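Long-range contacts in glutathione transferase (Lolium rigidum, PDB 6ZB6), which probably conjugates glutathione to electrophilic xenobiotics such as herbicides, as a phi class glutathione transferase of a grass weed: residues 18-23 with 205-210; 110-115 with 141-146. One frame throughout, in Å; residues are numbered along the deposited sequence.

Interaction 1 of 2, residues 18-23 with 205-210; sequences VLVFLE and PAIKKI
Ile-210 and Ala-206, one turn apart on helix 205-214, are the bumps that fit against Leu-19, Val-20 and Glu-23 of helix 13-24. This is the interdomain packing of the glutathione transferase fold: the first helix of the thioredoxin-like domain, which also lies on strands 4-7 and 29-32, meets the C-terminal helix of the chain. The short segments run at 137° to each other, and their axes approach to 8.7 Å.

Ile-210 fills the hollow between Leu-19, Val-20 and Glu-23. Its CG1, beside its own backbone N (chi1 -64°), lies against the backbone N of Val-20, and the turn at chi2 (-47°) sends Ile-210 CD1 to within 3.7 Å of Leu-19 CB, with the CG of Glu-23 also in contact. A further bump is Ile-207 CD1, which rests in the fork of Val-20, 3.8 Å from Val-20 CG1 and about as far from Val-20 CG2, although the CB of Ile-207 points away from helix 13-24. Val-20 CG2 also rests against Ile-210 CB. Ala-206 allows the closest backbone approach, its CA 5.2 Å from Glu-23 CA. Ala-206 CB lies 3.6 Å from Glu-23 CB.

At the solvent-facing margin the side chain of Lys-209, extended beyond CG, crosses the bent side chain of Glu-23 at roughly a right angle. The pairing is a salt bridge, but as a hydrogen bond it is weak; Glu-23 OE2 is also hydrogen-bonded to the hydroxyl of Tyr-29 on strand 29-32. Lys-209 NZ lies 3.2 Å from Glu-23 OE2 and 3.5 Å from Glu-23 OE1.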
loop_
_atom_site.group_PDB
_atom_site.type_symbol
_atom_site.label_atom_id
_atom_site.label_comp_id
_atom_site.label_asym_id
_atom_site.label_seq_id
_atom_site.Cartn_x
_atom_site.Cartn_y
_atom_site.Cartn_z
ATOM N N VAL A 18 6.077 1.280 -2.113
ATOM C CA VAL A 18 7.346 2.002 -2.175
ATOM C C VAL A 18 7.294 3.116 -3.219
ATOM O O VAL A 18 7.751 4.241 -2.977
ATOM C CB VAL A 18 8.487 1.011 -2.473
ATOM C CG1 VAL A 18 9.844 1.750 -2.610
ATOM C CG2 VAL A 18 8.536 -0.106 -1.412
ATOM N N LEU A 19 6.747 2.821 -4.398
ATOM C CA LEU A 19 6.704 3.828 -5.453
ATOM C C LEU A 19 5.918 5.057 -5.008
ATOM O O LEU A 19 6.286 6.187 -5.344
ATOM C CB LEU A 19 6.112 3.233 -6.733
ATOM C CG LEU A 19 6.774 1.960 -7.271
ATOM C CD1 LEU A 19 6.225 1.578 -8.651
ATOM C CD2 LEU A 19 8.303 2.082 -7.298
ATOM N N VAL A 20 4.840 4.857 -4.245
ATOM C CA VAL A 20 4.090 5.990 -3.707
ATOM C C VAL A 20 5.008 6.898 -2.892
ATOM O O VAL A 20 5.040 8.118 -3.090
ATOM C CB VAL A 20 2.890 5.503 -2.876
ATOM C CG1 VAL A 20 2.339 6.658 -2.038
ATOM C CG2 VAL A 20 1.775 4.941 -3.809
ATOM N N PHE A 21 5.775 6.324 -1.965
ATOM C CA PHE A 21 6.589 7.195 -1.123
ATOM C C PHE A 21 7.746 7.810 -1.900
ATOM O O PHE A 21 8.103 8.969 -1.649
ATOM C CB PHE A 21 7.041 6.431 0.115
ATOM C CG PHE A 21 5.891 6.064 1.002
ATOM C CD1 PHE A 21 5.150 7.061 1.624
ATOM C CD2 PHE A 21 5.492 4.739 1.147
ATOM C CE1 PHE A 21 4.063 6.744 2.423
ATOM C CE2 PHE A 21 4.392 4.410 1.950
ATOM C CZ PHE A 21 3.679 5.407 2.586
ATOM N N LEU A 22 8.304 7.090 -2.880
ATOM C CA LEU A 22 9.282 7.708 -3.766
ATOM C C LEU A 22 8.693 8.920 -4.472
ATOM O O LEU A 22 9.349 9.956 -4.601
ATOM C CB LEU A 22 9.792 6.692 -4.787
ATOM C CG LEU A 22 10.842 5.693 -4.274
ATOM C CD1 LEU A 22 10.953 4.495 -5.214
ATOM C CD2 LEU A 22 12.207 6.384 -4.070
ATOM N N GLU A 23 7.448 8.814 -4.941
ATOM C CA GLU A 23 6.850 9.942 -5.637
ATOM C C GLU A 23 6.518 11.070 -4.674
ATOM O O GLU A 23 6.588 12.240 -5.054
ATOM C CB GLU A 23 5.598 9.494 -6.392
ATOM C CG GLU A 23 5.909 8.700 -7.639
ATOM C CD GLU A 23 6.504 9.553 -8.735
ATOM O OE1 GLU A 23 6.280 10.784 -8.727
ATOM O OE2 GLU A 23 7.197 8.990 -9.612
ATOM N N PRO A 205 -1.347 13.806 -6.015
ATOM C CA PRO A 205 -0.607 13.582 -7.274
ATOM C C PRO A 205 0.216 12.306 -7.279
ATOM O O PRO A 205 0.186 11.562 -8.269
ATOM C CB PRO A 205 0.274 14.838 -7.385
ATOM C CG PRO A 205 -0.445 15.886 -6.579
ATOM C CD PRO A 205 -1.138 15.155 -5.457
ATOM N N ALA A 206 0.941 12.015 -6.196
ATOM C CA ALA A 206 1.726 10.782 -6.165
ATOM C C ALA A 206 0.831 9.553 -6.267
ATOM O O ALA A 206 1.178 8.573 -6.940
ATOM C CB ALA A 206 2.567 10.715 -4.889
ATOM N N ILE A 207 -0.322 9.586 -5.598
ATOM C CA ILE A 207 -1.249 8.455 -5.634
ATOM C C ILE A 207 -1.858 8.319 -7.025
ATOM O O ILE A 207 -1.984 7.209 -7.560
ATOM C CB ILE A 207 -2.329 8.631 -4.551
ATOM C CG1 ILE A 207 -1.706 8.524 -3.158
ATOM C CG2 ILE A 207 -3.450 7.597 -4.718
ATOM C CD1 ILE A 207 -1.310 7.120 -2.785
ATOM N N LYS A 208 -2.224 9.443 -7.642
ATOM C CA LYS A 208 -2.757 9.394 -9.001
ATOM C C LYS A 208 -1.753 8.771 -9.951
ATOM O O LYS A 208 -2.117 7.966 -10.822
ATOM C CB LYS A 208 -3.128 10.794 -9.479
ATOM C CG LYS A 208 -4.517 11.215 -9.083
ATOM C CD LYS A 208 -4.603 12.716 -8.925
ATOM C CE LYS A 208 -5.664 13.300 -9.832
ATOM N NZ LYS A 208 -5.856 14.746 -9.552
ATOM N N LYS A 209 -0.480 9.116 -9.782
ATOM C CA LYS A 209 0.539 8.649 -10.708
ATOM C C LYS A 209 0.742 7.145 -10.591
ATOM O O LYS A 209 0.774 6.437 -11.602
ATOM C CB LYS A 209 1.841 9.402 -10.465
ATOM C CG LYS A 209 2.992 8.962 -11.358
ATOM C CD LYS A 209 4.032 10.052 -11.466
ATOM C CE LYS A 209 5.279 9.561 -12.173
ATOM N NZ LYS A 209 6.302 10.642 -12.229
ATOM N N ILE A 210 0.881 6.631 -9.364
ATOM C CA ILE A 210 1.190 5.213 -9.208
ATOM C C ILE A 210 -0.028 4.359 -9.548
ATOM O O ILE A 210 0.100 3.287 -10.154
ATOM C CB ILE A 210 1.721 4.930 -7.789
ATOM C CG1 ILE A 210 3.045 5.671 -7.574
ATOM C CG2 ILE A 210 1.906 3.434 -7.568
ATOM C CD1 ILE A 210 4.036 5.515 -8.730
#

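Interaction 2 of 2, residues 110-115 with 141-146; sequences NPALSP and EKLKKV
Ala-112 presses its methyl group against the backbone of Leu-143, and with Leu-113 it carries the contribution of helix 92-127 to this contact with helix 133-156. The two helices belong to the all-helical C-terminal domain of the glutathione transferase, and their short segments run at 137° with axes 8.4 Å apart.

Along 110-115, Pro-111 comes first and kinks the helix, its N having no bond to the turn before. Ala-112 follows, its CA 5.0 Å from Leu-143 CA. Its methyl lies over the backbone of Leu-143, with Ala-112 CB 3.9 Å from both Leu-143 N and Leu-143 CA. Around the same methyl, Lys-142 contributes its CB and carbonyl carbon at the exposed margin, while Val-146 adds CG2 one turn on.

Leu-113 is set to the flank of the interface. Its CB meets Leu-143 CD1 at 3.9 Å, and Leu-113 CD1 lies 4.2 Å from Leu-143 CD2. With CG anti to the backbone N (chi1 -177°), the branched end of Leu-143 is directed alongside Leu-113, which it meets at a slant, both methyls in contact. Leu-113 also touches Tyr-175 and Phe-179 of helix 173-179, and Leu-143 packs on Ile-116 and Leu-187. Pro-115 then interrupts the helix bonding again.

Only apolar side-chain atoms and the backbone beside them meet here, together burying 185 Å². This chemistry implies cohesion from van der Waals contact and the hydrophobic effect, with small Ala-112 accommodating the close backbone approach.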
loop_
_atom_site.group_PDB
_atom_site.type_symbol
_atom_site.label_atom_id
_atom_site.label_comp_id
_atom_site.label_asym_id
_atom_site.label_seq_id
_atom_site.Cartn_x
_atom_site.Cartn_y
_atom_site.Cartn_z
ATOM N N ASN A 110 -5.484 -4.323 7.060
ATOM C CA ASN A 110 -5.134 -5.088 5.872
ATOM C C ASN A 110 -5.458 -6.574 6.018
ATOM O O ASN A 110 -5.861 -7.194 5.030
ATOM C CB ASN A 110 -3.659 -4.918 5.489
ATOM C CG ASN A 110 -3.432 -5.212 4.021
ATOM O OD1 ASN A 110 -4.082 -4.612 3.148
ATOM N ND2 ASN A 110 -2.568 -6.166 3.737
ATOM N N PRO A 111 -5.306 -7.195 7.197
ATOM C CA PRO A 111 -5.742 -8.598 7.320
ATOM C C PRO A 111 -7.231 -8.800 7.090
ATOM O O PRO A 111 -7.642 -9.902 6.708
ATOM C CB PRO A 111 -5.330 -8.967 8.751
ATOM C CG PRO A 111 -4.098 -8.156 8.962
ATOM C CD PRO A 111 -4.427 -6.819 8.328
ATOM N N ALA A 112 -8.053 -7.778 7.292
ATOM C CA ALA A 112 -9.472 -7.923 6.997
ATOM C C ALA A 112 -9.796 -7.659 5.533
ATOM O O ALA A 112 -10.692 -8.309 4.972
ATOM C CB ALA A 112 -10.288 -6.986 7.888
ATOM N N LEU A 113 -9.089 -6.721 4.897
ATOM C CA LEU A 113 -9.396 -6.312 3.526
ATOM C C LEU A 113 -8.650 -7.153 2.496
ATOM O O LEU A 113 -9.233 -7.581 1.498
ATOM C CB LEU A 113 -9.068 -4.818 3.347
ATOM C CG LEU A 113 -9.207 -4.182 1.960
ATOM C CD1 LEU A 113 -9.821 -2.783 2.056
ATOM C CD2 LEU A 113 -7.855 -4.140 1.236
ATOM N N SER A 114 -7.371 -7.430 2.743
ATOM C CA SER A 114 -6.569 -8.204 1.800
ATOM C C SER A 114 -7.196 -9.523 1.348
ATOM O O SER A 114 -7.106 -9.829 0.146
ATOM C CB SER A 114 -5.179 -8.460 2.424
ATOM O OG SER A 114 -4.359 -9.164 1.524
ATOM N N PRO A 115 -7.823 -10.337 2.208
ATOM C CA PRO A 115 -8.398 -11.594 1.704
ATOM C C PRO A 115 -9.439 -11.387 0.631
ATOM O O PRO A 115 -9.547 -12.214 -0.288
ATOM C CB PRO A 115 -9.006 -12.229 2.960
ATOM C CG PRO A 115 -8.174 -11.695 4.065
ATOM C CD PRO A 115 -7.942 -10.260 3.674
ATOM N N GLU A 141 -17.326 -9.324 6.953
ATOM C CA GLU A 141 -17.892 -9.000 8.255
ATOM C C GLU A 141 -16.829 -8.428 9.181
ATOM O O GLU A 141 -17.102 -7.494 9.947
ATOM C CB GLU A 141 -18.559 -10.232 8.863
ATOM C CG GLU A 141 -19.906 -10.585 8.187
ATOM C CD GLU A 141 -20.796 -9.361 7.877
ATOM O OE1 GLU A 141 -21.272 -8.704 8.833
ATOM O OE2 GLU A 141 -21.036 -9.071 6.675
ATOM N N LYS A 142 -15.601 -8.953 9.108
ATOM C CA LYS A 142 -14.517 -8.366 9.883
ATOM C C LYS A 142 -14.186 -6.964 9.391
ATOM O O LYS A 142 -13.966 -6.056 10.200
ATOM C CB LYS A 142 -13.278 -9.265 9.816
ATOM C CG LYS A 142 -13.368 -10.479 10.737
ATOM C CD LYS A 142 -12.695 -11.692 10.126
ATOM C CE LYS A 142 -11.658 -12.283 11.063
ATOM N NZ LYS A 142 -10.949 -13.441 10.442
ATOM N N LEU A 143 -14.147 -6.765 8.069
ATOM C CA LEU A 143 -13.807 -5.448 7.533
ATOM C C LEU A 143 -14.834 -4.400 7.944
ATOM O O LEU A 143 -14.474 -3.268 8.304
ATOM C CB LEU A 143 -13.683 -5.513 6.008
ATOM C CG LEU A 143 -13.260 -4.221 5.304
ATOM C CD1 LEU A 143 -11.890 -3.736 5.819
ATOM C CD2 LEU A 143 -13.206 -4.452 3.804
ATOM N N LYS A 144 -16.123 -4.749 7.879
ATOM C CA LYS A 144 -17.162 -3.806 8.284
ATOM C C LYS A 144 -16.942 -3.331 9.714
ATOM O O LYS A 144 -17.086 -2.136 10.008
ATOM C CB LYS A 144 -18.546 -4.441 8.143
ATOM C CG LYS A 144 -19.065 -4.552 6.708
ATOM C CD LYS A 144 -20.316 -5.433 6.661
ATOM C CE LYS A 144 -20.785 -5.658 5.229
ATOM N NZ LYS A 144 -21.908 -6.647 5.173
ATOM N N LYS A 145 -16.565 -4.246 10.615
ATOM C CA LYS A 145 -16.307 -3.842 11.995
ATOM C C LYS A 145 -15.116 -2.897 12.072
ATOM O O LYS A 145 -15.155 -1.894 12.793
ATOM C CB LYS A 145 -16.079 -5.068 12.881
ATOM C CG LYS A 145 -17.316 -5.941 13.092
ATOM C CD LYS A 145 -18.540 -5.118 13.479
ATOM C CE LYS A 145 -19.820 -5.961 13.449
ATOM N NZ LYS A 145 -21.032 -5.174 13.040
ATOM N N VAL A 146 -14.051 -3.200 11.332
ATOM C CA VAL A 146 -12.913 -2.284 11.242
ATOM C C VAL A 146 -13.372 -0.922 10.727
ATOM O O VAL A 146 -13.013 0.129 11.274
ATOM C CB VAL A 146 -11.818 -2.884 10.337
ATOM C CG1 VAL A 146 -10.688 -1.867 10.095
ATOM C CG2 VAL A 146 -11.274 -4.162 10.936
#

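Both contacts are mainly buried helix pairs with an alanine at the closest backbone approach, yet they share no helix. Interaction 1 joins the thioredoxin-like domain to the C-terminal helix, whereas interaction 2 joins two helices within the C-terminal domain. Their centres are 24 Å apart, on opposite sides of the chain's centre, and they do not touch. Each segment pair makes an angle of 137°, but the signed crossings are of opposite sense. Interaction 1 buries about twice the area and adds a charged pair at its margin; interaction 2 is apolar across its segments, and its salt bridge, Lys-144 with Glu-141, stays within 141-146.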